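PDB 6Y4R: DotU family type IV/VI secretion system protein from Acinetobacter baumannii, which probably serves, through this cytoplasmic domain, as a TssL (DotU-family) component of the membrane-anchored part of the type VI secretion system. Local coordinates for residues V23-D26 with P27-R31; I2-I5 with D6-H9; E143-N146 with H147-A150. All blocks are in the same frame, centred on the assembly; numbering follows the deposited sequence.

Interaction 1 (V23-D26 with P27-R31); sequences VPAD and PQRFR
Pro24 lies against one face of the Phe30 ring, its CG 3.7 Å from the ring centroid, a CH-pi contact made almost over the middle of the ring. The other flat group, the Arg29 guanidinium, has Asp26 OD2 over one face and the methyl of Ala25 at its edge, near the plane. Both contacts belong to the N-terminal cap of helix 27-47, with Asp26 as N-cap and Pro27 as the first helical residue. Proline suits that place, since the first turn of a helix asks for no backbone N-H there. Phe30 CB points back toward Pro24, and with CG anti to the backbone N (chi1 -179°) the ring turns a face to Pro24 CG. Pro24 and Pro27 both also touch Leu81 of helix 79-85, so the cap is packed against a neighbouring helix.

Asp26 and Arg29 bring opposite charges near each other and probably attract weakly, without a salt bridge: OD2 stands 4.1 Å from NE, well out of the guanidinium plane, and the carboxylate and guanidinium planes are 54° apart. The Asp26 backbone does firmer work, its O accepting from Phe30 N at 2.9 Å in the opening turn of the helix. The side chain adds the capping bond, weak but nearly straight: Arg29 N gives its hydrogen to Asp26 OD1 across 3.4 Å, with an N-H...O angle of 166°.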
ATOM      1  N   VAL A  23      11.340   8.474 -12.367  1.00 29.49           N
ATOM      2  CA  VAL A  23      12.130   8.880 -11.206  1.00 41.81           C
ATOM      3  C   VAL A  23      11.727  10.296 -10.820  1.00 43.27           C
ATOM      4  O   VAL A  23      11.817  11.202 -11.656  1.00 49.46           O
ATOM      5  CB  VAL A  23      13.644   8.800 -11.484  1.00 38.19           C
ATOM      6  CG1 VAL A  23      14.429   9.073 -10.191  1.00 36.30           C
ATOM      7  CG2 VAL A  23      14.019   7.453 -12.155  1.00 25.64           C
ATOM      8  N   PRO A  24      11.323  10.538  -9.573  1.00 39.09           N
ATOM      9  CA  PRO A  24      10.908  11.893  -9.187  1.00 38.79           C
ATOM     10  C   PRO A  24      12.077  12.864  -9.271  1.00 37.82           C
ATOM     11  O   PRO A  24      13.185  12.572  -8.808  1.00 35.98           O
ATOM     12  CB  PRO A  24      10.430  11.716  -7.738  1.00 38.96           C
ATOM     13  CG  PRO A  24      10.037  10.271  -7.625  1.00 33.90           C
ATOM     14  CD  PRO A  24      10.963   9.527  -8.560  1.00 39.13           C
ATOM     15  N   ALA A  25      11.817  14.028  -9.873  1.00 25.70           N
ATOM     16  CA  ALA A  25      12.865  15.032 -10.041  1.00 41.57           C
ATOM     17  C   ALA A  25      13.307  15.600  -8.698  1.00 38.85           C
ATOM     18  O   ALA A  25      14.497  15.877  -8.490  1.00 26.11           O
ATOM     19  CB  ALA A  25      12.375  16.146 -10.970  1.00 27.48           C
ATOM     20  N   ASP A  26      12.362  15.736  -7.771  1.00 36.89           N
ATOM     21  CA  ASP A  26      12.575  16.290  -6.434  1.00 39.86           C
ATOM     22  C   ASP A  26      12.084  15.247  -5.432  1.00 43.87           C
ATOM     23  O   ASP A  26      10.861  15.099  -5.228  1.00 49.21           O
ATOM     24  CB  ASP A  26      11.819  17.613  -6.307  1.00 40.60           C
ATOM     25  CG  ASP A  26      12.192  18.401  -5.090  1.00 49.67           C
ATOM     26  OD1 ASP A  26      12.764  17.821  -4.133  1.00 57.83           O
ATOM     27  OD2 ASP A  26      11.908  19.618  -5.090  1.00 49.93           O
ATOM     28  N   PRO A  27      12.992  14.458  -4.836  1.00 39.16           N
ATOM     29  CA  PRO A  27      12.552  13.421  -3.886  1.00 37.43           C
ATOM     30  C   PRO A  27      11.730  13.948  -2.708  1.00 32.07           C
ATOM     31  O   PRO A  27      10.747  13.302  -2.322  1.00 36.90           O
ATOM     32  CB  PRO A  27      13.872  12.785  -3.428  1.00 34.54           C
ATOM     33  CG  PRO A  27      14.848  13.068  -4.521  1.00 29.55           C
ATOM     34  CD  PRO A  27      14.303  14.147  -5.431  1.00 30.18           C
ATOM     35  N   GLN A  28      12.128  15.073  -2.094  1.00 33.90           N
ATOM     36  CA  GLN A  28      11.425  15.580  -0.911  1.00 36.75           C
ATOM     37  C   GLN A  28      10.112  16.272  -1.261  1.00 35.50           C
ATOM     38  O   GLN A  28       9.182  16.290  -0.445  1.00 38.41           O
ATOM     39  CB  GLN A  28      12.320  16.523  -0.106  1.00 39.31           C
ATOM     40  CG  GLN A  28      13.044  15.870   1.078  1.00 49.44           C
ATOM     41  CD  GLN A  28      12.088  15.253   2.115  1.00 54.77           C
ATOM     42  OE1 GLN A  28      10.938  15.693   2.266  1.00 54.44           O
ATOM     43  NE2 GLN A  28      12.588  14.270   2.868  1.00 56.52           N
ATOM     44  N   ARG A  29      10.015  16.875  -2.437  1.00 34.57           N
ATOM     45  CA  ARG A  29       8.715  17.355  -2.876  1.00 34.64           C
ATOM     46  C   ARG A  29       7.787  16.178  -3.150  1.00 36.74           C
ATOM     47  O   ARG A  29       6.582  16.238  -2.867  1.00 43.76           O
ATOM     48  CB  ARG A  29       8.874  18.225  -4.128  1.00 36.20           C
ATOM     49  CG  ARG A  29       7.561  18.798  -4.623  1.00 37.75           C
ATOM     50  CD  ARG A  29       7.626  19.534  -5.921  1.00 41.87           C
ATOM     51  NE  ARG A  29       8.373  18.843  -6.975  1.00 42.68           N
ATOM     52  CZ  ARG A  29       8.899  19.431  -8.047  1.00 36.66           C
ATOM     53  NH1 ARG A  29       8.753  20.726  -8.212  1.00 32.65           N
ATOM     54  NH2 ARG A  29       9.555  18.702  -8.934  1.00 31.95           N
ATOM     55  N   PHE A  30       8.341  15.104  -3.715  1.00 29.16           N
ATOM     56  CA  PHE A  30       7.597  13.870  -3.925  1.00 28.17           C
ATOM     57  C   PHE A  30       7.049  13.314  -2.613  1.00 25.11           C
ATOM     58  O   PHE A  30       5.925  12.804  -2.564  1.00 30.84           O
ATOM     59  CB  PHE A  30       8.509  12.858  -4.632  1.00 32.03           C
ATOM     60  CG  PHE A  30       7.853  11.538  -4.927  1.00 32.39           C
ATOM     61  CD1 PHE A  30       6.953  11.409  -5.971  1.00 29.21           C
ATOM     62  CD2 PHE A  30       8.124  10.428  -4.136  1.00 22.34           C
ATOM     63  CE1 PHE A  30       6.347  10.173  -6.236  1.00 28.69           C
ATOM     64  CE2 PHE A  30       7.530   9.209  -4.393  1.00 32.53           C
ATOM     65  CZ  PHE A  30       6.632   9.077  -5.451  1.00 25.12           C
ATOM     66  N   ARG A  31       7.815  13.419  -1.527  1.00 28.46           N
ATOM     67  CA  ARG A  31       7.376  12.810  -0.269  1.00 31.13           C
ATOM     68  C   ARG A  31       6.233  13.601   0.358  1.00 31.70           C
ATOM     69  O   ARG A  31       5.305  13.013   0.938  1.00 28.34           O
ATOM     70  CB  ARG A  31       8.538  12.737   0.726  1.00 31.32           C
ATOM     71  CG  ARG A  31       8.236  11.965   2.030  1.00 26.00           C
ATOM     72  CD  ARG A  31       9.363  12.209   2.986  1.00 23.60           C
ATOM     73  NE  ARG A  31       9.321  11.328   4.151  1.00 23.54           N
ATOM     74  CZ  ARG A  31       9.109  11.734   5.403  1.00 27.86           C
ATOM     75  NH1 ARG A  31       8.917  13.010   5.655  1.00 25.43           N
ATOM     76  NH2 ARG A  31       9.120  10.854   6.381  1.00 29.16           N
TER

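Interaction 2 (I2-I5 with D6-H9); sequences INLI and DLLH
Asn3 and Asp6 exchange polar contacts in both directions at the start of the short helix 4-7. The Asn3 N-H reaches Asp6 OD2 over 3.3 Å, a weak bond, while the Asp6 N-H turns back to Asn3 O, weakly and at a bent 121°. Asp6 CG stands beside its own backbone N (chi1 -59°), which brings the carboxylate back over the N-cap, where OD2 also rests against Asn3 CB. Asn3 O is shared, because it also takes the Leu7 N-H at 3.1 Å. The following turn is closed by Leu8 N to Leu4 O at 3.3 Å, its donor tilted 35° from the carbonyl plane.

The apolar contacts gather on Leu7, whose two methyls go to different neighbours. CD2 meets Ile2 CG2 at 3.9 Å, the side chains crossing at about a right angle, and CD1 meets Leu4 CD2 at the same distance. This patch continues into the protein, where Leu4 and Leu7 both touch Phe41 of helix 27-47. Ile5, apart from it, packs on Val124 and Tyr127 of helix 119-130.

Asp6 thus supplies one half of a capping box; Asn3 OD1 takes Leu4 N, weakly, instead of Asp6 N, at an N-cap opening a single helical turn.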
ATOM      1  N   ILE A   2     -18.504   4.893  -4.458  1.00 58.15           N
ATOM      2  CA  ILE A   2     -17.090   5.226  -4.420  1.00 53.74           C
ATOM      3  C   ILE A   2     -16.399   4.294  -3.435  1.00 54.69           C
ATOM      4  O   ILE A   2     -16.917   4.019  -2.343  1.00 53.65           O
ATOM      5  CB  ILE A   2     -16.897   6.704  -4.044  1.00 52.34           C
ATOM      6  CG1 ILE A   2     -17.313   7.600  -5.209  1.00 54.21           C
ATOM      7  CG2 ILE A   2     -15.448   6.983  -3.633  1.00 52.16           C
ATOM      8  CD1 ILE A   2     -16.364   7.536  -6.393  1.00 54.50           C
ATOM      9  N   ASN A   3     -15.236   3.785  -3.830  1.00 57.92           N
ATOM     10  CA  ASN A   3     -14.502   2.767  -3.092  1.00 61.72           C
ATOM     11  C   ASN A   3     -13.224   3.378  -2.516  1.00 57.73           C
ATOM     12  O   ASN A   3     -12.792   4.462  -2.920  1.00 66.40           O
ATOM     13  CB  ASN A   3     -14.237   1.575  -4.036  1.00 68.80           C
ATOM     14  CG  ASN A   3     -13.327   0.500  -3.448  1.00 77.85           C
ATOM     15  OD1 ASN A   3     -13.267   0.278  -2.228  1.00 81.18           O
ATOM     16  ND2 ASN A   3     -12.644  -0.213  -4.345  1.00 79.24           N
ATOM     17  N   LEU A   4     -12.606   2.656  -1.576  1.00 46.42           N
ATOM     18  CA  LEU A   4     -11.349   3.117  -0.991  1.00 38.02           C
ATOM     19  C   LEU A   4     -10.215   3.028  -2.007  1.00 34.14           C
ATOM     20  O   LEU A   4      -9.240   3.781  -1.918  1.00 33.85           O
ATOM     21  CB  LEU A   4     -11.019   2.295   0.259  1.00 32.60           C
ATOM     22  CG  LEU A   4     -11.720   2.588   1.603  1.00 30.85           C
ATOM     23  CD1 LEU A   4     -11.100   1.743   2.700  1.00 27.69           C
ATOM     24  CD2 LEU A   4     -11.691   4.065   1.990  1.00 33.63           C
ATOM     25  N   ILE A   5     -10.324   2.111  -2.972  1.00 34.37           N
ATOM     26  CA  ILE A   5      -9.383   2.072  -4.087  1.00 35.41           C
ATOM     27  C   ILE A   5      -9.498   3.341  -4.926  1.00 46.27           C
ATOM     28  O   ILE A   5      -8.493   3.869  -5.410  1.00 54.45           O
ATOM     29  CB  ILE A   5      -9.623   0.804  -4.936  1.00 40.11           C
ATOM     30  CG1 ILE A   5      -9.119  -0.440  -4.224  1.00 36.97           C
ATOM     31  CG2 ILE A   5      -8.935   0.894  -6.280  1.00 46.27           C
ATOM     32  CD1 ILE A   5      -7.612  -0.428  -4.125  1.00 38.77           C
ATOM     33  N   ASP A   6     -10.726   3.853  -5.110  1.00 49.56           N
ATOM     34  CA  ASP A   6     -10.941   5.065  -5.902  1.00 47.03           C
ATOM     35  C   ASP A   6     -10.458   6.334  -5.190  1.00 46.39           C
ATOM     36  O   ASP A   6     -10.017   7.283  -5.860  1.00 46.85           O
ATOM     37  CB  ASP A   6     -12.420   5.199  -6.296  1.00 51.44           C
ATOM     38  CG  ASP A   6     -12.934   4.008  -7.122  1.00 53.18           C
ATOM     39  OD1 ASP A   6     -12.179   3.501  -7.986  1.00 57.82           O
ATOM     40  OD2 ASP A   6     -14.111   3.619  -6.951  1.00 49.79           O
ATOM     41  N   LEU A   7     -10.515   6.377  -3.851  1.00 41.21           N
ATOM     42  CA  LEU A   7      -9.990   7.545  -3.140  1.00 37.92           C
ATOM     43  C   LEU A   7      -8.466   7.579  -3.159  1.00 33.10           C
ATOM     44  O   LEU A   7      -7.872   8.665  -3.168  1.00 38.53           O
ATOM     45  CB  LEU A   7     -10.485   7.560  -1.692  1.00 34.58           C
ATOM     46  CG  LEU A   7     -11.980   7.626  -1.413  1.00 35.45           C
ATOM     47  CD1 LEU A   7     -12.205   7.454   0.075  1.00 32.39           C
ATOM     48  CD2 LEU A   7     -12.536   8.972  -1.869  1.00 34.33           C
ATOM     49  N   LEU A   8      -7.826   6.412  -3.226  1.00 30.86           N
ATOM     50  CA  LEU A   8      -6.381   6.277  -3.372  1.00 32.30           C
ATOM     51  C   LEU A   8      -5.943   6.273  -4.833  1.00 32.31           C
ATOM     52  O   LEU A   8      -4.773   5.970  -5.120  1.00 32.20           O
ATOM     53  CB  LEU A   8      -5.919   4.985  -2.695  1.00 30.63           C
ATOM     54  CG  LEU A   8      -5.990   4.883  -1.189  1.00 32.37           C
ATOM     55  CD1 LEU A   8      -5.786   3.422  -0.828  1.00 24.33           C
ATOM     56  CD2 LEU A   8      -4.899   5.760  -0.590  1.00 24.77           C
ATOM     57  N   HIS A   9      -6.852   6.622  -5.752  1.00 29.01           N
ATOM     58  CA  HIS A   9      -6.534   6.585  -7.181  1.00 36.03           C
ATOM     59  C   HIS A   9      -5.344   7.482  -7.507  1.00 41.89           C
ATOM     60  O   HIS A   9      -4.485   7.112  -8.317  1.00 48.94           O
ATOM     61  CB  HIS A   9      -7.768   7.019  -7.988  1.00 43.75           C
ATOM     62  CG  HIS A   9      -7.559   7.120  -9.460  1.00 47.52           C
ATOM     63  ND1 HIS A   9      -7.792   8.278 -10.160  1.00 49.56           N
ATOM     64  CD2 HIS A   9      -7.202   6.197 -10.389  1.00 44.22           C
ATOM     65  CE1 HIS A   9      -7.559   8.077 -11.453  1.00 45.73           C
ATOM     66  NE2 HIS A   9      -7.192   6.820 -11.623  1.00 43.66           N
TER

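Interaction 3 (E143-N146 with H147-A150); sequences ESLN and HLVA
Val149 N to Leu145 O, at 2.9 Å and 164°, and Ala150 N to Asn146 O, of equal length but more bent, are the two shortest of four successive backbone bonds. His147 N to Glu143 O at 3.1 Å and Leu148 N to Ser144 O complete the set, each joining a residue to the one four places back. These are the first two turns of helix 143-159, regular alpha-helix, in the last helix of the chain. A weak bond from Ser144 N to the hydroxyl of Ser141 ties that beginning to the preceding loop.

Outward from the backbone, the apolar side chains on one side of the helix meet at their branches. Leu145 CD1 approaches Leu148 CD2 at 4.3 Å, and Leu145 also meets Val149, so it touches the residues both three and four places ahead. These contacts are loose, and the three side chains face the protein more than they grip one another. Leu145 and Leu148 both rest on Tyr137 and on Phe105 of helix 100-114, whereas Leu145 and Val149 share Leu129 of helix 119-130.

The branching of Val149 explains its inner contact: CG1 is anti to the backbone N (chi1 -179°), while CG2 stands beside that N and so points back along the helix, where it lies 4.2 Å from Leu145 CG.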
ATOM      1  N   GLU A 143       6.190 -18.378  -5.147  1.00 76.88           N
ATOM      2  CA  GLU A 143       4.954 -18.953  -5.667  1.00 73.02           C
ATOM      3  C   GLU A 143       3.872 -18.962  -4.600  1.00 60.47           C
ATOM      4  O   GLU A 143       2.675 -18.913  -4.916  1.00 51.09           O
ATOM      5  CB  GLU A 143       5.171 -20.343  -6.267  1.00 81.28           C
ATOM      6  CG  GLU A 143       6.028 -20.322  -7.534  1.00 90.16           C
ATOM      7  CD  GLU A 143       6.784 -21.617  -7.786  1.00100.24           C
ATOM      8  OE1 GLU A 143       6.780 -22.508  -6.909  1.00104.14           O
ATOM      9  OE2 GLU A 143       7.392 -21.740  -8.872  1.00104.33           O
ATOM     10  N   SER A 144       4.276 -19.092  -3.334  1.00 58.53           N
ATOM     11  CA  SER A 144       3.310 -19.019  -2.247  1.00 53.23           C
ATOM     12  C   SER A 144       2.591 -17.679  -2.268  1.00 47.10           C
ATOM     13  O   SER A 144       1.424 -17.593  -1.873  1.00 48.87           O
ATOM     14  CB  SER A 144       3.994 -19.259  -0.901  1.00 61.99           C
ATOM     15  OG  SER A 144       3.055 -19.249   0.155  1.00 70.42           O
ATOM     16  N   LEU A 145       3.258 -16.625  -2.737  1.00 45.94           N
ATOM     17  CA  LEU A 145       2.618 -15.316  -2.729  1.00 40.59           C
ATOM     18  C   LEU A 145       1.649 -15.158  -3.897  1.00 38.49           C
ATOM     19  O   LEU A 145       0.567 -14.587  -3.733  1.00 37.50           O
ATOM     20  CB  LEU A 145       3.674 -14.215  -2.766  1.00 39.72           C
ATOM     21  CG  LEU A 145       3.117 -12.802  -2.921  1.00 33.03           C
ATOM     22  CD1 LEU A 145       2.467 -12.327  -1.617  1.00 32.78           C
ATOM     23  CD2 LEU A 145       4.215 -11.864  -3.359  1.00 34.47           C
ATOM     24  N   ASN A 146       1.972 -15.708  -5.063  1.00 41.87           N
ATOM     25  CA  ASN A 146       1.007 -15.646  -6.154  1.00 39.65           C
ATOM     26  C   ASN A 146      -0.264 -16.409  -5.816  1.00 40.88           C
ATOM     27  O   ASN A 146      -1.373 -15.940  -6.105  1.00 38.31           O
ATOM     28  CB  ASN A 146       1.640 -16.168  -7.441  1.00 36.47           C
ATOM     29  CG  ASN A 146       2.659 -15.211  -8.026  1.00 38.31           C
ATOM     30  OD1 ASN A 146       2.799 -14.054  -7.587  1.00 37.69           O
ATOM     31  ND2 ASN A 146       3.426 -15.711  -8.986  1.00 35.80           N
ATOM     32  N   HIS A 147      -0.141 -17.578  -5.189  1.00 46.25           N
ATOM     33  CA  HIS A 147      -1.373 -18.275  -4.841  1.00 45.68           C
ATOM     34  C   HIS A 147      -2.163 -17.490  -3.804  1.00 40.84           C
ATOM     35  O   HIS A 147      -3.392 -17.485  -3.842  1.00 39.95           O
ATOM     36  CB  HIS A 147      -1.110 -19.723  -4.427  1.00 50.44           C
ATOM     37  CG  HIS A 147      -2.163 -20.650  -4.928  1.00 67.46           C
ATOM     38  ND1 HIS A 147      -2.096 -22.018  -4.820  1.00 76.53           N
ATOM     39  CD2 HIS A 147      -3.320 -20.387  -5.584  1.00 74.42           C
ATOM     40  CE1 HIS A 147      -3.174 -22.556  -5.383  1.00 85.73           C
ATOM     41  NE2 HIS A 147      -3.938 -21.586  -5.851  1.00 83.45           N
ATOM     42  N   LEU A 148      -1.489 -16.800  -2.882  1.00 41.89           N
ATOM     43  CA  LEU A 148      -2.243 -15.994  -1.919  1.00 37.48           C
ATOM     44  C   LEU A 148      -2.967 -14.849  -2.611  1.00 35.23           C
ATOM     45  O   LEU A 148      -4.146 -14.590  -2.331  1.00 32.73           O
ATOM     46  CB  LEU A 148      -1.335 -15.447  -0.824  1.00 29.74           C
ATOM     47  CG  LEU A 148      -1.858 -14.236  -0.046  1.00 28.33           C
ATOM     48  CD1 LEU A 148      -3.019 -14.611   0.809  1.00 28.50           C
ATOM     49  CD2 LEU A 148      -0.752 -13.735   0.832  1.00 27.93           C
ATOM     50  N   VAL A 149      -2.295 -14.184  -3.556  1.00 36.95           N
ATOM     51  CA  VAL A 149      -2.932 -13.104  -4.298  1.00 28.34           C
ATOM     52  C   VAL A 149      -4.111 -13.638  -5.090  1.00 33.80           C
ATOM     53  O   VAL A 149      -5.157 -12.989  -5.183  1.00 37.87           O
ATOM     54  CB  VAL A 149      -1.907 -12.415  -5.215  1.00 33.00           C
ATOM     55  CG1 VAL A 149      -2.567 -11.276  -5.981  1.00 27.58           C
ATOM     56  CG2 VAL A 149      -0.723 -11.903  -4.395  1.00 27.42           C
ATOM     57  N   ALA A 150      -3.968 -14.842  -5.647  1.00 30.56           N
ATOM     58  CA  ALA A 150      -5.022 -15.401  -6.477  1.00 31.60           C
ATOM     59  C   ALA A 150      -6.306 -15.626  -5.692  1.00 38.77           C
ATOM     60  O   ALA A 150      -7.399 -15.318  -6.181  1.00 47.45           O
ATOM     61  CB  ALA A 150      -4.544 -16.708  -7.101  1.00 33.31           C
TER

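Along the chain the order is interaction 2, then interaction 1, then interaction 3, and none touches another. The centres of interactions 1 and 2 are about 23 Å apart, those of 2 and 3 about 24 Å, and those of 1 and 3 about 32 Å, the last pair on opposite sides of the chain's centre. All three lie at or near helix beginnings in an all-helical domain without strands. Two helices join them indirectly: interaction 2 packs on the later part of helix 27-47, which starts in interaction 1, and interactions 2 and 3 both lean on helix 119-130. The chain's first helical turn and the start of its last helix thus meet the same helix.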